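Local coordinates for protein putative phosphomethylpyrimidine kinase (Bacteroides thetaiotaomicron, PDB 3MBJ) that probably phosphorylates pyridoxal-type vitamin B6 compounds with ATP, as a kinase of the ribokinase superfamily, at residues Gly224-Ser229 and Thr249-Gln254; Lys195-Ala200 and Tyr208-Cys213; Leu216-Pro221 and Ala258-Glu263. One frame throughout, in Å; residues are numbered along the deposited sequence. Where two conformers were deposited one is given.

Contact 1. Residues Gly224-Ser229 and Thr249-Gln254; sequences GDTFTS and TQFILQ. With SO4 (sulfate ion), chain F.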
loop_
_atom_site.group_PDB
_atom_site.type_symbol
_atom_site.label_atom_id
_atom_site.label_comp_id
_atom_site.label_asym_id
_atom_site.label_seq_id
_atom_site.Cartn_x
_atom_site.Cartn_y
_atom_site.Cartn_z
ATOM N N GLY A 224 -25.355 13.397 -0.264
ATOM C CA GLY A 224 -25.482 13.729 1.140
ATOM C C GLY A 224 -25.235 12.558 2.050
ATOM O O GLY A 224 -24.549 12.702 3.045
ATOM N N ASP A 225 -25.792 11.400 1.712
ATOM C CA ASP A 225 -25.598 10.186 2.513
ATOM C C ASP A 225 -24.127 9.724 2.476
ATOM O O ASP A 225 -23.578 9.206 3.468
ATOM C CB ASP A 225 -26.477 9.045 2.013
ATOM C CG ASP A 225 -27.975 9.336 2.121
ATOM O OD1 ASP A 225 -28.405 9.898 3.130
ATOM O OD2 ASP A 225 -28.754 8.933 1.227
ATOM N N THR A 226 -23.495 9.906 1.326
ATOM C CA THR A 226 -22.079 9.622 1.207
ATOM C C THR A 226 -21.243 10.551 2.100
ATOM O O THR A 226 -20.367 10.089 2.820
ATOM C CB THR A 226 -21.626 9.699 -0.291
ATOM O OG1 THR A 226 -22.453 8.820 -1.030
ATOM C CG2 THR A 226 -20.129 9.249 -0.489
ATOM N N PHE A 227 -21.499 11.854 2.008
ATOM C CA PHE A 227 -20.806 12.811 2.821
ATOM C C PHE A 227 -20.882 12.392 4.304
ATOM O O PHE A 227 -19.859 12.227 4.988
ATOM C CB PHE A 227 -21.416 14.192 2.635
ATOM C CG PHE A 227 -20.700 15.271 3.383
ATOM C CD1 PHE A 227 -19.529 15.799 2.898
ATOM C CD2 PHE A 227 -21.213 15.769 4.551
ATOM C CE1 PHE A 227 -18.860 16.789 3.597
ATOM C CE2 PHE A 227 -20.542 16.764 5.254
ATOM C CZ PHE A 227 -19.367 17.267 4.780
ATOM N N THR A 228 -22.101 12.205 4.783
ATOM C CA THR A 228 -22.319 12.103 6.195
ATOM C C THR A 228 -21.829 10.755 6.690
ATOM O O THR A 228 -21.425 10.659 7.835
ATOM C CB THR A 228 -23.775 12.370 6.559
ATOM O OG1 THR A 228 -24.098 13.734 6.218
ATOM C CG2 THR A 228 -24.000 12.166 8.040
ATOM N N SER A 229 -21.830 9.734 5.821
ATOM C CA SER A 229 -21.195 8.454 6.160
ATOM C C SER A 229 -19.699 8.624 6.369
ATOM O O SER A 229 -19.157 8.026 7.279
ATOM C CB SER A 229 -21.424 7.363 5.088
ATOM O OG SER A 229 -22.800 7.087 4.913
ATOM N N THR A 249 -15.099 15.804 2.169
ATOM C CA THR A 249 -15.258 16.659 0.984
ATOM C C THR A 249 -14.342 16.143 -0.142
ATOM O O THR A 249 -14.769 16.085 -1.286
ATOM C CB THR A 249 -14.935 18.135 1.257
ATOM O OG1 THR A 249 -13.667 18.204 1.885
ATOM C CG2 THR A 249 -15.919 18.754 2.200
ATOM N N GLN A 250 -13.113 15.725 0.186
ATOM C CA GLN A 250 -12.164 15.220 -0.819
ATOM C C GLN A 250 -12.621 13.899 -1.397
ATOM O O GLN A 250 -12.504 13.665 -2.584
ATOM C CB GLN A 250 -10.724 15.075 -0.255
ATOM C CG GLN A 250 -10.067 16.456 -0.025
ATOM C CD GLN A 250 -8.645 16.369 0.429
ATOM O OE1 GLN A 250 -7.915 15.433 0.068
ATOM N NE2 GLN A 250 -8.222 17.343 1.228
ATOM N N PHE A 251 -13.179 13.053 -0.537
ATOM C CA PHE A 251 -13.685 11.767 -0.970
ATOM C C PHE A 251 -14.805 11.941 -1.988
ATOM O O PHE A 251 -14.766 11.342 -3.066
ATOM C CB PHE A 251 -14.205 10.982 0.204
ATOM C CG PHE A 251 -14.763 9.672 -0.172
ATOM C CD1 PHE A 251 -13.893 8.616 -0.449
ATOM C CD2 PHE A 251 -16.119 9.470 -0.248
ATOM C CE1 PHE A 251 -14.333 7.382 -0.798
ATOM C CE2 PHE A 251 -16.624 8.187 -0.604
ATOM C CZ PHE A 251 -15.696 7.146 -0.895
ATOM N N ILE A 252 -15.785 12.774 -1.648
ATOM C CA ILE A 252 -16.848 13.126 -2.608
ATOM C C ILE A 252 -16.283 13.718 -3.933
ATOM O O ILE A 252 -16.713 13.341 -5.034
ATOM C CB ILE A 252 -17.834 14.135 -2.020
ATOM C CG1 ILE A 252 -18.592 13.546 -0.814
ATOM C CG2 ILE A 252 -18.830 14.578 -3.107
ATOM C CD1 ILE A 252 -19.380 12.330 -1.137
ATOM N N LEU A 253 -15.356 14.660 -3.821
ATOM C CA LEU A 253 -14.723 15.291 -5.005
ATOM C C LEU A 253 -14.037 14.227 -5.880
ATOM O O LEU A 253 -14.200 14.181 -7.100
ATOM C CB LEU A 253 -13.724 16.350 -4.540
ATOM C CG LEU A 253 -13.124 17.257 -5.609
ATOM C CD1 LEU A 253 -14.235 17.914 -6.512
ATOM C CD2 LEU A 253 -12.143 18.343 -4.968
ATOM N N GLN A 254 -13.311 13.318 -5.235
ATOM C CA GLN A 254 -12.687 12.201 -5.965
ATOM C C GLN A 254 -13.700 11.348 -6.704
ATOM O O GLN A 254 -13.467 10.929 -7.870
ATOM C CB GLN A 254 -11.843 11.341 -5.036
ATOM C CG GLN A 254 -10.544 11.981 -4.620
ATOM C CD GLN A 254 -10.046 11.531 -3.265
ATOM O OE1 GLN A 254 -10.339 10.398 -2.785
ATOM N NE2 GLN A 254 -9.194 12.368 -2.675
HETATM S S SO4 F . -28.505 14.176 -2.464
HETATM O O1 SO4 F . -29.298 15.387 -2.672
HETATM O O2 SO4 F . -27.332 14.306 -3.340
HETATM O O3 SO4 F . -29.347 13.004 -2.742
HETATM O O4 SO4 F . -28.063 14.104 -1.084
#
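Thr226 and Ile252 meet through their methyl groups. Thr226 CG2 comes within 3.2 Å of Ile252 CD1, which is tighter than usual for two carbons. The two side chains approach each other at a slant, and Ile252 CD1 also reaches Phe227 N. Thr226 carries CG2 opposite its backbone N, and this turns the methyl to the other helix while OG1 bonds back to Gly222 O. The same methyl also serves Phe251. Thr226 CG2 lies 3.7 Å from Phe251 CE2, at the ring edge and in its plane, and the two side chains cross at about a right angle. Phe227 meets the other helix edge-on too. Phe227 CE1 lies 3.8 Å from Thr249 CG2, which is in the ring plane, and these side chains run side by side in the same direction. With CG anti to the backbone N (chi1 -176°), the Phe227 ring reaches nearer the partner helix than its CB direction alone suggests. Thr249 OG1 turns back to its own helix and bonds to Leu245 O. The interface is thus made of methyls and ring edges, without stacking of rings. The helix axes are 9.4 Å apart and run roughly antiparallel, at 141°. At the start of the first helix, Gly224 N donates to sulfate O4 over 2.9 Å. Gly222 N binds the same ion. Gly222 to Asp225 read GTGD, the signature that forms an anion hole at a helix N terminus in ribokinase-superfamily kinases, and the bound sulfate is consistent with that role here.

Contact 2. Residues Lys195-Ala200 and Tyr208-Cys213; sequences KTSVYA and YWKVTC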
loop_
_atom_site.group_PDB
_atom_site.type_symbol
_atom_site.label_atom_id
_atom_site.label_comp_id
_atom_site.label_asym_id
_atom_site.label_seq_id
_atom_site.Cartn_x
_atom_site.Cartn_y
_atom_site.Cartn_z
ATOM N N LYS A 195 -17.215 26.943 -7.412
ATOM C CA LYS A 195 -16.650 26.533 -6.107
ATOM C C LYS A 195 -17.805 26.257 -5.109
ATOM O O LYS A 195 -18.836 26.922 -5.149
ATOM C CB LYS A 195 -15.756 27.676 -5.589
ATOM C CG LYS A 195 -14.317 27.340 -5.192
ATOM C CD LYS A 195 -13.342 27.313 -6.390
ATOM C CE LYS A 195 -11.854 27.024 -5.961
ATOM N NZ LYS A 195 -11.619 25.738 -5.166
ATOM N N THR A 196 -17.653 25.272 -4.223
ATOM C CA THR A 196 -18.650 25.047 -3.137
ATOM C C THR A 196 -17.953 24.882 -1.755
ATOM O O THR A 196 -16.740 24.738 -1.689
ATOM C CB THR A 196 -19.586 23.853 -3.469
ATOM O OG1 THR A 196 -20.715 23.865 -2.587
ATOM C CG2 THR A 196 -18.834 22.534 -3.377
ATOM N N SER A 197 -18.729 24.915 -0.673
ATOM C CA SER A 197 -18.211 25.069 0.712
ATOM C C SER A 197 -18.985 24.290 1.748
ATOM O O SER A 197 -20.228 24.199 1.658
ATOM C CB SER A 197 -18.353 26.526 1.148
ATOM O OG SER A 197 -17.132 27.183 1.025
ATOM N N VAL A 198 -18.264 23.782 2.746
ATOM C CA VAL A 198 -18.849 23.194 3.927
ATOM C C VAL A 198 -18.388 24.020 5.128
ATOM O O VAL A 198 -17.224 24.406 5.202
ATOM C CB VAL A 198 -18.390 21.738 4.121
ATOM C CG1 VAL A 198 -19.088 21.119 5.315
ATOM C CG2 VAL A 198 -18.625 20.926 2.845
ATOM N N TYR A 199 -19.301 24.284 6.062
ATOM C CA TYR A 199 -18.976 24.998 7.283
ATOM C C TYR A 199 -19.322 24.138 8.439
ATOM O O TYR A 199 -20.229 23.316 8.344
ATOM C CB TYR A 199 -19.831 26.236 7.426
ATOM C CG TYR A 199 -19.419 27.339 6.523
ATOM C CD1 TYR A 199 -19.535 27.219 5.142
ATOM C CD2 TYR A 199 -18.928 28.529 7.043
ATOM C CE1 TYR A 199 -19.133 28.259 4.310
ATOM C CE2 TYR A 199 -18.551 29.556 6.234
ATOM C CZ TYR A 199 -18.651 29.429 4.868
ATOM O OH TYR A 199 -18.245 30.479 4.073
ATOM N N ALA A 200 -18.656 24.394 9.561
ATOM C CA ALA A 200 -18.926 23.659 10.786
ATOM C C ALA A 200 -18.639 24.488 12.030
ATOM O O ALA A 200 -17.757 25.361 12.033
ATOM C CB ALA A 200 -18.122 22.381 10.817
ATOM N N TYR A 208 -15.018 27.481 14.734
ATOM C CA TYR A 208 -15.674 27.445 13.452
ATOM C C TYR A 208 -14.676 27.127 12.324
ATOM O O TYR A 208 -13.609 27.744 12.237
ATOM C CB TYR A 208 -16.301 28.791 13.168
ATOM C CG TYR A 208 -17.357 29.243 14.156
ATOM C CD1 TYR A 208 -17.000 29.824 15.364
ATOM C CD2 TYR A 208 -18.721 29.138 13.849
ATOM C CE1 TYR A 208 -17.962 30.285 16.244
ATOM C CE2 TYR A 208 -19.680 29.598 14.724
ATOM C CZ TYR A 208 -19.302 30.167 15.922
ATOM O OH TYR A 208 -20.247 30.632 16.809
ATOM N N TRP A 209 -15.077 26.213 11.454
ATOM C CA TRP A 209 -14.230 25.656 10.420
ATOM C C TRP A 209 -14.933 25.769 9.091
ATOM O O TRP A 209 -16.141 25.773 9.038
ATOM C CB TRP A 209 -13.980 24.166 10.677
ATOM C CG TRP A 209 -13.366 23.875 11.994
ATOM C CD1 TRP A 209 -13.989 23.380 13.103
ATOM C CD2 TRP A 209 -11.995 24.085 12.359
ATOM N NE1 TRP A 209 -13.088 23.255 14.145
ATOM C CE2 TRP A 209 -11.851 23.664 13.704
ATOM C CE3 TRP A 209 -10.874 24.553 11.671
ATOM C CZ2 TRP A 209 -10.640 23.735 14.379
ATOM C CZ3 TRP A 209 -9.676 24.616 12.337
ATOM C CH2 TRP A 209 -9.562 24.187 13.678
ATOM N N LYS A 210 -14.184 25.874 8.012
ATOM C CA LYS A 210 -14.760 25.722 6.684
ATOM C C LYS A 210 -13.790 25.023 5.741
ATOM O O LYS A 210 -12.578 25.113 5.907
ATOM C CB LYS A 210 -15.240 27.075 6.121
ATOM C CG LYS A 210 -14.289 27.803 5.219
ATOM C CD LYS A 210 -14.650 29.250 5.056
ATOM C CE LYS A 210 -15.186 29.580 3.729
ATOM N NZ LYS A 210 -15.310 31.086 3.674
ATOM N N VAL A 211 -14.342 24.295 4.779
ATOM C CA VAL A 211 -13.555 23.676 3.700
ATOM C C VAL A 211 -14.182 24.125 2.403
ATOM O O VAL A 211 -15.389 24.075 2.294
ATOM C CB VAL A 211 -13.574 22.139 3.794
ATOM C CG1 VAL A 211 -13.174 21.503 2.448
ATOM C CG2 VAL A 211 -12.665 21.684 4.948
ATOM N N THR A 212 -13.379 24.563 1.433
ATOM C CA THR A 212 -13.888 25.021 0.124
ATOM C C THR A 212 -13.288 24.119 -0.937
ATOM O O THR A 212 -12.124 23.755 -0.833
ATOM C CB THR A 212 -13.537 26.517 -0.148
ATOM O OG1 THR A 212 -14.149 27.352 0.854
ATOM C CG2 THR A 212 -14.020 26.985 -1.531
ATOM N N CYS A 213 -14.079 23.684 -1.915
ATOM C CA CYS A 213 -13.536 22.850 -2.994
ATOM C C CYS A 213 -14.253 23.101 -4.317
ATOM O O CYS A 213 -15.329 23.670 -4.337
ATOM C CB CYS A 213 -13.656 21.369 -2.627
ATOM S SG CYS A 213 -15.359 20.855 -2.765
#
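Tyr199 and Lys210 lie side by side on one face of an antiparallel hairpin, pointing the same way. Lys210 CB sits over the centre of the Tyr199 ring, 4.0 Å from its centroid, in a CH-pi contact. The lysine chain then bends at chi3 (-108°), and Lys210 NZ donates to Tyr199 OH over 3.0 Å. Both polar ends also reach Asp164, NZ by a salt bridge and OH by a hydrogen bond. On the same face Thr212 OG1 donates to Ser197 OG over 3.0 Å. Beyond it, Lys195 CG packs 3.7 Å from Thr212 CG2, crossing it at about a right angle. The other face carries Thr196, Val198, Ala200, Trp209, Val211 and Cys213. There Thr196 CG2 lies 3.9 Å from Cys213 SG. Paired backbone bonds join Thr196 to Cys213, Val198 to Val211 and Ala200 to Trp209. Strand 181-188 flanks the hairpin on one side and strand 289-290 on the other. Helix 164-175 packs on the Tyr199 face. Helix 241-260 lies against the face of Val211, through Thr249, and of Ala200, through Leu245.

Contact 3. Residues Leu216-Pro221 and Ala258-Glu263; sequences LPAHYP and ATFGYE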
loop_
_atom_site.group_PDB
_atom_site.type_symbol
_atom_site.label_atom_id
_atom_site.label_comp_id
_atom_site.label_asym_id
_atom_site.label_seq_id
_atom_site.Cartn_x
_atom_site.Cartn_y
_atom_site.Cartn_z
ATOM N N LEU A 216 -18.419 20.805 -9.615
ATOM C CA LEU A 216 -18.684 20.298 -10.975
ATOM C C LEU A 216 -20.208 20.331 -11.202
ATOM O O LEU A 216 -20.969 20.046 -10.287
ATOM C CB LEU A 216 -18.086 18.897 -11.148
ATOM C CG LEU A 216 -16.537 18.892 -11.229
ATOM C CD1 LEU A 216 -15.870 19.061 -9.840
ATOM C CD2 LEU A 216 -15.992 17.659 -11.987
ATOM N N PRO A 217 -20.658 20.758 -12.392
ATOM C CA PRO A 217 -22.116 20.916 -12.585
ATOM C C PRO A 217 -22.836 19.585 -12.814
ATOM O O PRO A 217 -23.182 19.251 -13.932
ATOM C CB PRO A 217 -22.213 21.819 -13.827
ATOM C CG PRO A 217 -21.002 21.458 -14.632
ATOM C CD PRO A 217 -19.900 21.127 -13.600
ATOM N N ALA A 218 -23.053 18.828 -11.747
ATOM C CA ALA A 218 -23.769 17.553 -11.841
ATOM C C ALA A 218 -24.343 17.219 -10.454
ATOM O O ALA A 218 -23.692 17.446 -9.443
ATOM C CB ALA A 218 -22.846 16.478 -12.328
ATOM N N HIS A 219 -25.583 16.752 -10.413
ATOM C CA HIS A 219 -26.204 16.317 -9.186
ATOM C C HIS A 219 -26.216 14.786 -9.196
ATOM O O HIS A 219 -26.747 14.177 -10.113
ATOM C CB HIS A 219 -27.636 16.868 -9.074
ATOM C CG HIS A 219 -28.432 16.293 -7.923
ATOM N ND1 HIS A 219 -28.056 16.449 -6.604
ATOM C CD2 HIS A 219 -29.585 15.571 -7.899
ATOM C CE1 HIS A 219 -28.932 15.841 -5.817
ATOM N NE2 HIS A 219 -29.876 15.308 -6.576
ATOM N N TYR A 220 -25.623 14.179 -8.188
ATOM C CA TYR A 220 -25.675 12.724 -8.032
ATOM C C TYR A 220 -26.430 12.413 -6.748
ATOM O O TYR A 220 -25.918 12.693 -5.653
ATOM C CB TYR A 220 -24.285 12.122 -7.968
ATOM C CG TYR A 220 -23.398 12.450 -9.126
ATOM C CD1 TYR A 220 -23.436 11.690 -10.287
ATOM C CD2 TYR A 220 -22.499 13.513 -9.058
ATOM C CE1 TYR A 220 -22.616 11.986 -11.381
ATOM C CE2 TYR A 220 -21.659 13.806 -10.150
ATOM C CZ TYR A 220 -21.732 13.034 -11.297
ATOM O OH TYR A 220 -20.932 13.306 -12.342
ATOM N N PRO A 221 -27.659 11.884 -6.868
ATOM C CA PRO A 221 -28.399 11.487 -5.692
ATOM C C PRO A 221 -27.567 10.518 -4.843
ATOM O O PRO A 221 -26.857 9.656 -5.375
ATOM C CB PRO A 221 -29.644 10.805 -6.269
ATOM C CG PRO A 221 -29.811 11.418 -7.620
ATOM C CD PRO A 221 -28.410 11.616 -8.107
ATOM N N ALA A 258 -14.085 10.904 -10.740
ATOM C CA ALA A 258 -14.116 9.558 -11.317
ATOM C C ALA A 258 -15.397 9.311 -12.137
ATOM O O ALA A 258 -15.413 8.429 -12.950
ATOM C CB ALA A 258 -13.962 8.485 -10.193
ATOM N N THR A 259 -16.460 10.111 -11.959
ATOM C CA THR A 259 -17.743 9.871 -12.602
ATOM C C THR A 259 -18.033 10.813 -13.785
ATOM O O THR A 259 -18.445 10.359 -14.856
ATOM C CB THR A 259 -18.867 9.970 -11.554
ATOM O OG1 THR A 259 -18.565 9.116 -10.417
ATOM C CG2 THR A 259 -20.285 9.621 -12.191
ATOM N N PHE A 260 -17.826 12.120 -13.574
ATOM C CA PHE A 260 -18.137 13.200 -14.532
ATOM C C PHE A 260 -17.560 13.108 -15.953
ATOM O O PHE A 260 -18.143 13.597 -16.896
ATOM C CB PHE A 260 -17.725 14.540 -13.877
ATOM C CG PHE A 260 -18.260 15.770 -14.571
ATOM C CD1 PHE A 260 -19.528 16.253 -14.275
ATOM C CD2 PHE A 260 -17.463 16.479 -15.451
ATOM C CE1 PHE A 260 -20.004 17.423 -14.882
ATOM C CE2 PHE A 260 -17.943 17.630 -16.083
ATOM C CZ PHE A 260 -19.220 18.093 -15.803
ATOM N N GLY A 261 -16.424 12.450 -16.139
ATOM C CA GLY A 261 -15.847 12.353 -17.484
ATOM C C GLY A 261 -16.498 11.339 -18.423
ATOM O O GLY A 261 -16.142 11.282 -19.582
ATOM N N TYR A 262 -17.433 10.537 -17.926
ATOM C CA TYR A 262 -18.150 9.547 -18.734
ATOM C C TYR A 262 -19.498 10.133 -19.219
ATOM O O TYR A 262 -20.100 10.932 -18.501
ATOM C CB TYR A 262 -18.468 8.303 -17.875
ATOM C CG TYR A 262 -17.285 7.506 -17.415
ATOM C CD1 TYR A 262 -16.497 6.748 -18.328
ATOM C CD2 TYR A 262 -16.958 7.447 -16.074
ATOM C CE1 TYR A 262 -15.374 5.978 -17.873
ATOM C CE2 TYR A 262 -15.862 6.702 -15.629
ATOM C CZ TYR A 262 -15.057 6.000 -16.521
ATOM O OH TYR A 262 -14.004 5.275 -15.985
ATOM N N GLU A 263 -19.969 9.762 -20.419
ATOM C CA GLU A 263 -21.423 9.846 -20.720
ATOM C C GLU A 263 -22.130 8.904 -19.718
ATOM O O GLU A 263 -21.839 7.721 -19.647
ATOM C CB GLU A 263 -21.733 9.462 -22.183
ATOM C CG GLU A 263 -20.935 10.260 -23.219
ATOM C CD GLU A 263 -21.007 11.770 -22.967
ATOM O OE1 GLU A 263 -22.115 12.255 -22.783
ATOM O OE2 GLU A 263 -19.973 12.483 -22.907
#
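Phe260 lies in a cup formed by Leu216, Pro217, Ala218 and Tyr220. Leu216 CD2 covers one face of its ring, 3.9 Å from Phe260 CG. Ala218 CB and Pro217 O lie at the ring edge, in its plane, with Ala218 CB 3.9 Å from Phe260 CD1. Phe260 holds CG opposite its backbone N (chi1 -166°), which carries the ring out to this loop. With an alanine in place of Phe260 the ring is gone, and Leu216, Pro217 and Ala218 would probably face a gap, with Tyr220 OH losing CD1 as a neighbour. Pro217 is the centre of an inverse gamma turn, closed by Ala218 N bonding to Leu216 O over 2.8 Å. That turn sets Pro217 and Ala218 side by side along the ring.

The tight part lies deeper. Buried Tyr220 meets buried Thr259 from the opposite direction, with Tyr220 CE1 3.4 Å from Thr259 CG2. Thr259 OG1 turns away to Gly255 O and Leu271 N. Pro217 is on the solvent side, though Pro217 CD still touches Phe260 CZ at 3.8 Å, crossing at about a right angle. A methylpentanediol, probably from the crystallisation liquor, lies near the Phe260 side chain and bonds to Phe260 O. Tyr288 of a second subunit also packs on Phe260.

The two segments share no hydrogen bond. Mostly apolar packing, with Pro217 O and Tyr220 OH beside the ring, joins the loop after strand 207-214 to the end of helix 241-260. The chemistry is consistent with an apolar patch that reaches the second subunit through its Tyr288.

How the contacts relate
From the N terminus, contact 2 comes first. It closes a short hairpin between strands 195-202 and 207-214. Contact 3 opens just after, at 216-221, and closes only at 258-263. Contact 1 falls wholly within that span, pairing helix 223-236 with helix 241-260. Contact 2 is thus in series with the other two, and no pair crosses. Helix 241-260 serves both contacts 1 and 3, and Leu253 of contact 1 touches Leu216 of contact 3. Contact 1 also packs on the hairpin, where Thr249 meets Val211 and Leu253 meets Cys213. Contacts 2 and 3 adjoin in sequence without touching. Together they tie the hairpin 195-202/207-214, helices 223-236 and 241-260, and the loop 216-221.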